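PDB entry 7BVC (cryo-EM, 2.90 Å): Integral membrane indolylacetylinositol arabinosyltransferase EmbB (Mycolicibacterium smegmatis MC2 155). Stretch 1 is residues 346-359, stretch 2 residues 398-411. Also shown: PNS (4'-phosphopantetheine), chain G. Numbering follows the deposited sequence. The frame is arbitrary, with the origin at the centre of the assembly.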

# COMPACT_ATOMS: atom_id res chain seq x y z
N ILE B 346 30.65 -20.52 7.01
CA ILE B 346 30.51 -20.90 8.41
C ILE B 346 29.11 -21.45 8.69
O ILE B 346 28.95 -22.45 9.40
CB ILE B 346 30.84 -19.71 9.33
CG1 ILE B 346 32.35 -19.46 9.35
CG2 ILE B 346 30.33 -19.95 10.74
CD1 ILE B 346 32.75 -18.28 10.20
N CYS B 347 28.08 -20.80 8.14
CA CYS B 347 26.72 -21.29 8.34
C CYS B 347 26.54 -22.67 7.72
O CYS B 347 25.87 -23.53 8.30
CB CYS B 347 25.68 -20.32 7.78
SG CYS B 347 25.78 -18.64 8.42
N TRP B 348 27.11 -22.91 6.54
CA TRP B 348 26.99 -24.25 5.96
C TRP B 348 27.70 -25.28 6.83
O TRP B 348 27.15 -26.36 7.09
CB TRP B 348 27.54 -24.30 4.54
CG TRP B 348 27.59 -25.70 4.00
CD1 TRP B 348 28.69 -26.35 3.51
CD2 TRP B 348 26.51 -26.64 3.92
NE1 TRP B 348 28.35 -27.63 3.12
CE2 TRP B 348 27.02 -27.83 3.37
CE3 TRP B 348 25.15 -26.59 4.26
CZ2 TRP B 348 26.22 -28.95 3.15
CZ3 TRP B 348 24.37 -27.70 4.05
CH2 TRP B 348 24.90 -28.86 3.49
N LEU B 349 28.92 -24.97 7.29
CA LEU B 349 29.65 -25.89 8.16
C LEU B 349 28.83 -26.25 9.39
O LEU B 349 28.64 -27.43 9.72
CB LEU B 349 30.98 -25.28 8.56
CG LEU B 349 31.84 -26.07 9.55
CD1 LEU B 349 32.42 -27.31 8.88
CD2 LEU B 349 32.95 -25.20 10.11
N LEU B 350 28.32 -25.23 10.09
CA LEU B 350 27.57 -25.47 11.32
C LEU B 350 26.28 -26.22 11.03
O LEU B 350 25.98 -27.23 11.69
CB LEU B 350 27.28 -24.14 12.03
CG LEU B 350 28.48 -23.44 12.64
CD1 LEU B 350 28.05 -22.21 13.42
CD2 LEU B 350 29.26 -24.39 13.53
N LEU B 351 25.51 -25.77 10.04
CA LEU B 351 24.24 -26.41 9.74
C LEU B 351 24.42 -27.87 9.34
O LEU B 351 23.56 -28.70 9.63
CB LEU B 351 23.54 -25.64 8.62
CG LEU B 351 22.12 -26.08 8.25
CD1 LEU B 351 21.17 -25.71 9.37
CD2 LEU B 351 21.69 -25.44 6.95
N SER B 352 25.53 -28.20 8.69
CA SER B 352 25.72 -29.57 8.23
C SER B 352 26.34 -30.47 9.28
O SER B 352 26.08 -31.68 9.26
CB SER B 352 26.60 -29.58 6.98
OG SER B 352 27.93 -29.22 7.28
N ARG B 353 27.14 -29.94 10.21
CA ARG B 353 27.85 -30.81 11.13
C ARG B 353 27.54 -30.59 12.61
O ARG B 353 28.18 -31.24 13.45
CB ARG B 353 29.37 -30.68 10.90
CG ARG B 353 29.86 -31.51 9.74
CD ARG B 353 31.01 -30.85 9.02
NE ARG B 353 31.38 -31.59 7.81
CZ ARG B 353 30.78 -31.44 6.64
NH1 ARG B 353 29.78 -30.58 6.51
NH2 ARG B 353 31.17 -32.15 5.59
N GLU B 354 26.61 -29.72 12.95
CA GLU B 354 26.23 -29.56 14.35
C GLU B 354 24.73 -29.62 14.58
O GLU B 354 24.30 -30.12 15.61
CB GLU B 354 26.79 -28.23 14.89
CG GLU B 354 28.30 -28.14 14.91
CD GLU B 354 28.93 -29.10 15.90
OE1 GLU B 354 28.33 -29.32 16.98
OE2 GLU B 354 30.01 -29.65 15.60
N VAL B 355 23.93 -29.11 13.65
CA VAL B 355 22.50 -28.99 13.86
C VAL B 355 21.75 -30.23 13.35
O VAL B 355 20.80 -30.68 13.99
CB VAL B 355 21.97 -27.71 13.19
CG1 VAL B 355 20.47 -27.60 13.33
CG2 VAL B 355 22.65 -26.49 13.79
N LEU B 356 22.17 -30.79 12.23
CA LEU B 356 21.49 -31.95 11.67
C LEU B 356 21.80 -33.23 12.45
O LEU B 356 20.88 -34.01 12.72
CB LEU B 356 21.83 -32.13 10.19
CG LEU B 356 21.30 -31.06 9.24
CD1 LEU B 356 21.39 -31.54 7.80
CD2 LEU B 356 19.87 -30.68 9.58
N PRO B 357 23.06 -33.50 12.83
CA PRO B 357 23.31 -34.66 13.69
C PRO B 357 22.70 -34.55 15.07
O PRO B 357 22.57 -35.57 15.75
CB PRO B 357 24.84 -34.73 13.76
CG PRO B 357 25.30 -34.03 12.54
CD PRO B 357 24.33 -32.91 12.36
N ARG B 358 22.33 -33.35 15.51
CA ARG B 358 21.72 -33.18 16.82
C ARG B 358 20.25 -33.56 16.82
O ARG B 358 19.71 -33.94 17.87
CB ARG B 358 21.89 -31.74 17.29
CG ARG B 358 21.45 -31.47 18.72
CD ARG B 358 22.44 -32.03 19.72
NE ARG B 358 22.13 -31.61 21.08
CZ ARG B 358 21.65 -32.42 22.02
NH1 ARG B 358 21.42 -33.70 21.74
NH2 ARG B 358 21.40 -31.96 23.23
N LEU B 359 19.58 -33.49 15.67
CA LEU B 359 18.16 -33.77 15.57
C LEU B 359 17.83 -35.26 15.52
O LEU B 359 16.66 -35.61 15.36
CB LEU B 359 17.57 -33.08 14.34
CG LEU B 359 17.45 -31.56 14.40
CD1 LEU B 359 17.22 -30.98 13.02
CD2 LEU B 359 16.34 -31.15 15.34
N ALA B 398 23.03 -15.84 15.31
CA ALA B 398 21.92 -16.59 15.87
C ALA B 398 22.12 -18.10 15.73
O ALA B 398 21.56 -18.86 16.52
CB ALA B 398 20.61 -16.17 15.22
N LEU B 399 22.88 -18.54 14.73
CA LEU B 399 23.18 -19.96 14.62
C LEU B 399 24.27 -20.39 15.60
O LEU B 399 24.19 -21.47 16.20
CB LEU B 399 23.60 -20.30 13.19
CG LEU B 399 23.64 -21.78 12.82
CD1 LEU B 399 22.24 -22.36 12.78
CD2 LEU B 399 24.33 -21.97 11.48
N ILE B 400 25.29 -19.55 15.78
CA ILE B 400 26.35 -19.85 16.74
C ILE B 400 25.79 -19.90 18.16
O ILE B 400 26.20 -20.74 18.97
CB ILE B 400 27.50 -18.83 16.62
CG1 ILE B 400 28.19 -18.96 15.26
CG2 ILE B 400 28.51 -19.03 17.73
CD1 ILE B 400 29.25 -17.91 15.03
N THR B 401 24.84 -19.02 18.47
CA THR B 401 24.23 -19.03 19.80
C THR B 401 23.51 -20.35 20.05
O THR B 401 23.66 -20.97 21.12
CB THR B 401 23.27 -17.86 19.94
OG1 THR B 401 23.98 -16.63 19.77
CG2 THR B 401 22.62 -17.86 21.31
N TYR B 402 22.71 -20.80 19.08
CA TYR B 402 22.02 -22.08 19.21
C TYR B 402 23.00 -23.23 19.36
O TYR B 402 22.80 -24.13 20.19
CB TYR B 402 21.11 -22.29 18.00
CG TYR B 402 20.49 -23.67 17.90
CD1 TYR B 402 19.35 -23.99 18.61
CD2 TYR B 402 21.03 -24.64 17.07
CE1 TYR B 402 18.77 -25.24 18.52
CE2 TYR B 402 20.47 -25.89 16.97
CZ TYR B 402 19.34 -26.19 17.69
OH TYR B 402 18.77 -27.44 17.59
N VAL B 403 24.07 -23.23 18.56
CA VAL B 403 25.06 -24.31 18.64
C VAL B 403 25.72 -24.34 20.01
O VAL B 403 25.90 -25.41 20.60
CB VAL B 403 26.09 -24.17 17.51
CG1 VAL B 403 27.25 -25.11 17.73
CG2 VAL B 403 25.44 -24.43 16.16
N LEU B 404 26.06 -23.16 20.55
CA LEU B 404 26.72 -23.11 21.85
C LEU B 404 25.78 -23.55 22.96
O LEU B 404 26.20 -24.24 23.90
CB LEU B 404 27.25 -21.70 22.11
CG LEU B 404 28.51 -21.31 21.35
CD1 LEU B 404 28.88 -19.87 21.63
CD2 LEU B 404 29.66 -22.24 21.71
N ILE B 405 24.50 -23.17 22.88
CA ILE B 405 23.55 -23.58 23.91
C ILE B 405 23.33 -25.09 23.85
O ILE B 405 23.22 -25.75 24.89
CB ILE B 405 22.24 -22.80 23.77
CG1 ILE B 405 22.36 -21.46 24.50
CG2 ILE B 405 21.06 -23.59 24.30
CD1 ILE B 405 21.13 -20.61 24.40
N GLU B 406 23.26 -25.66 22.65
CA GLU B 406 23.14 -27.11 22.54
C GLU B 406 24.38 -27.81 23.07
O GLU B 406 24.27 -28.88 23.69
CB GLU B 406 22.87 -27.51 21.10
CG GLU B 406 21.51 -27.07 20.58
CD GLU B 406 20.37 -27.91 21.13
OE1 GLU B 406 20.64 -29.02 21.64
OE2 GLU B 406 19.21 -27.46 21.06
N ARG B 407 25.57 -27.24 22.86
CA ARG B 407 26.78 -27.82 23.43
C ARG B 407 26.76 -27.76 24.95
O ARG B 407 27.22 -28.69 25.62
CB ARG B 407 28.01 -27.10 22.89
CG ARG B 407 28.41 -27.52 21.49
CD ARG B 407 28.86 -28.96 21.44
NE ARG B 407 29.48 -29.29 20.16
CZ ARG B 407 30.76 -29.59 20.00
NH1 ARG B 407 31.57 -29.60 21.05
NH2 ARG B 407 31.24 -29.87 18.80
N ALA B 408 26.24 -26.67 25.51
CA ALA B 408 26.11 -26.57 26.96
C ALA B 408 25.14 -27.61 27.50
O ALA B 408 25.39 -28.22 28.55
CB ALA B 408 25.66 -25.16 27.36
N VAL B 409 24.03 -27.82 26.81
CA VAL B 409 23.06 -28.83 27.23
C VAL B 409 23.68 -30.22 27.14
O VAL B 409 23.47 -31.07 28.02
CB VAL B 409 21.77 -28.73 26.40
CG1 VAL B 409 20.88 -29.92 26.65
CG2 VAL B 409 21.04 -27.44 26.72
N THR B 410 24.46 -30.48 26.09
CA THR B 410 25.06 -31.79 25.89
C THR B 410 26.10 -32.09 26.96
O THR B 410 25.99 -33.07 27.71
CB THR B 410 25.68 -31.88 24.50
OG1 THR B 410 24.64 -31.94 23.51
CG2 THR B 410 26.55 -33.12 24.38
N SER B 411 27.13 -31.24 27.06
CA SER B 411 28.23 -31.51 27.98
C SER B 411 27.86 -31.27 29.43
O SER B 411 28.56 -31.75 30.33
CB SER B 411 29.44 -30.65 27.61
OG SER B 411 29.16 -29.27 27.79
O23 PNS G . 35.09 -39.21 20.11
P24 PNS G . 35.08 -37.92 19.35
O25 PNS G . 36.48 -37.55 18.96
O26 PNS G . 34.23 -38.08 18.11
O27 PNS G . 34.42 -36.74 20.29
C28 PNS G . 34.52 -36.87 21.68
C29 PNS G . 34.93 -35.52 22.27
C30 PNS G . 33.70 -34.64 22.44
C31 PNS G . 35.58 -35.77 23.63
C32 PNS G . 35.92 -34.84 21.31
O33 PNS G . 35.37 -34.85 20.02
C34 PNS G . 36.18 -33.39 21.69
O35 PNS G . 36.80 -33.11 22.66
N36 PNS G . 35.69 -32.33 20.83
C37 PNS G . 35.94 -30.95 21.19
C38 PNS G . 36.11 -30.13 19.92
C39 PNS G . 34.90 -29.33 19.45
O40 PNS G . 33.83 -29.56 19.91
N41 PNS G . 35.05 -28.31 18.43
C42 PNS G . 36.35 -28.03 17.86
C43 PNS G . 36.38 -26.59 17.37
S44 PNS G . 34.73 -26.13 16.79

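The most unusual feature of this contact is an arginine that serves two partners at once: Arg407 forms a salt bridge with Glu354 across the stretches and also binds the phosphopantetheine. Its NH1 donates a hydrogen bond to PNS O40 at 2.5 Å, and O40 lies near the guanidinium plane, as does Glu354 OE1. The bridge itself is long. Arg407 NE reaches Glu354 OE1 at 3.4 Å and Arg407 NH2 reaches Glu354 OE2 at 3.4 Å, with N-H...O angles of 158° and 156°; both bonds are well directed but weak by distance. The CA-to-CB bond of Arg407 points sideways to stretch 1, but the end of the side chain comes nearer; chi1 and chi2 are both m, and chi3 is t.

A second salt bridge has the opposite polarity, with the arginine on stretch 1. Arg358 NE lies 3.0 Å from Glu406 OE1, but the 126° angle makes the hydrogen bond weak. Thr410 OG1 sits over one face of this guanidinium, 3.3 Å from Arg358 NH2, an angle too poor for a hydrogen bond; Thr410 OG1 instead donates to Glu406 O at 3.1 Å. Arg358 is the residue most covered by the other stretch, with 91 Å² of its surface covered.

Much of the packing between the helices, whose axes cross at 28° and approach to 10.6 Å, is apolar. Leu399, with chi1 t and chi2 p, inserts as a knob among Cys347, Leu350, Leu351 and Val355; its CD2 lies 3.7 Å from Leu350 CB. The branched leucine end suits such a pocket by touching several neighbours: Leu399 CD1 also meets Val355 CG2 at 4.3 Å. Leu350 CD1 packs on Ile400 CG1 at 3.7 Å, while Val355 CG2 approaches the edge of the Tyr402 ring, 3.9 Å from Tyr402 CE2. Altogether 618 Å² is buried, summed over both sides.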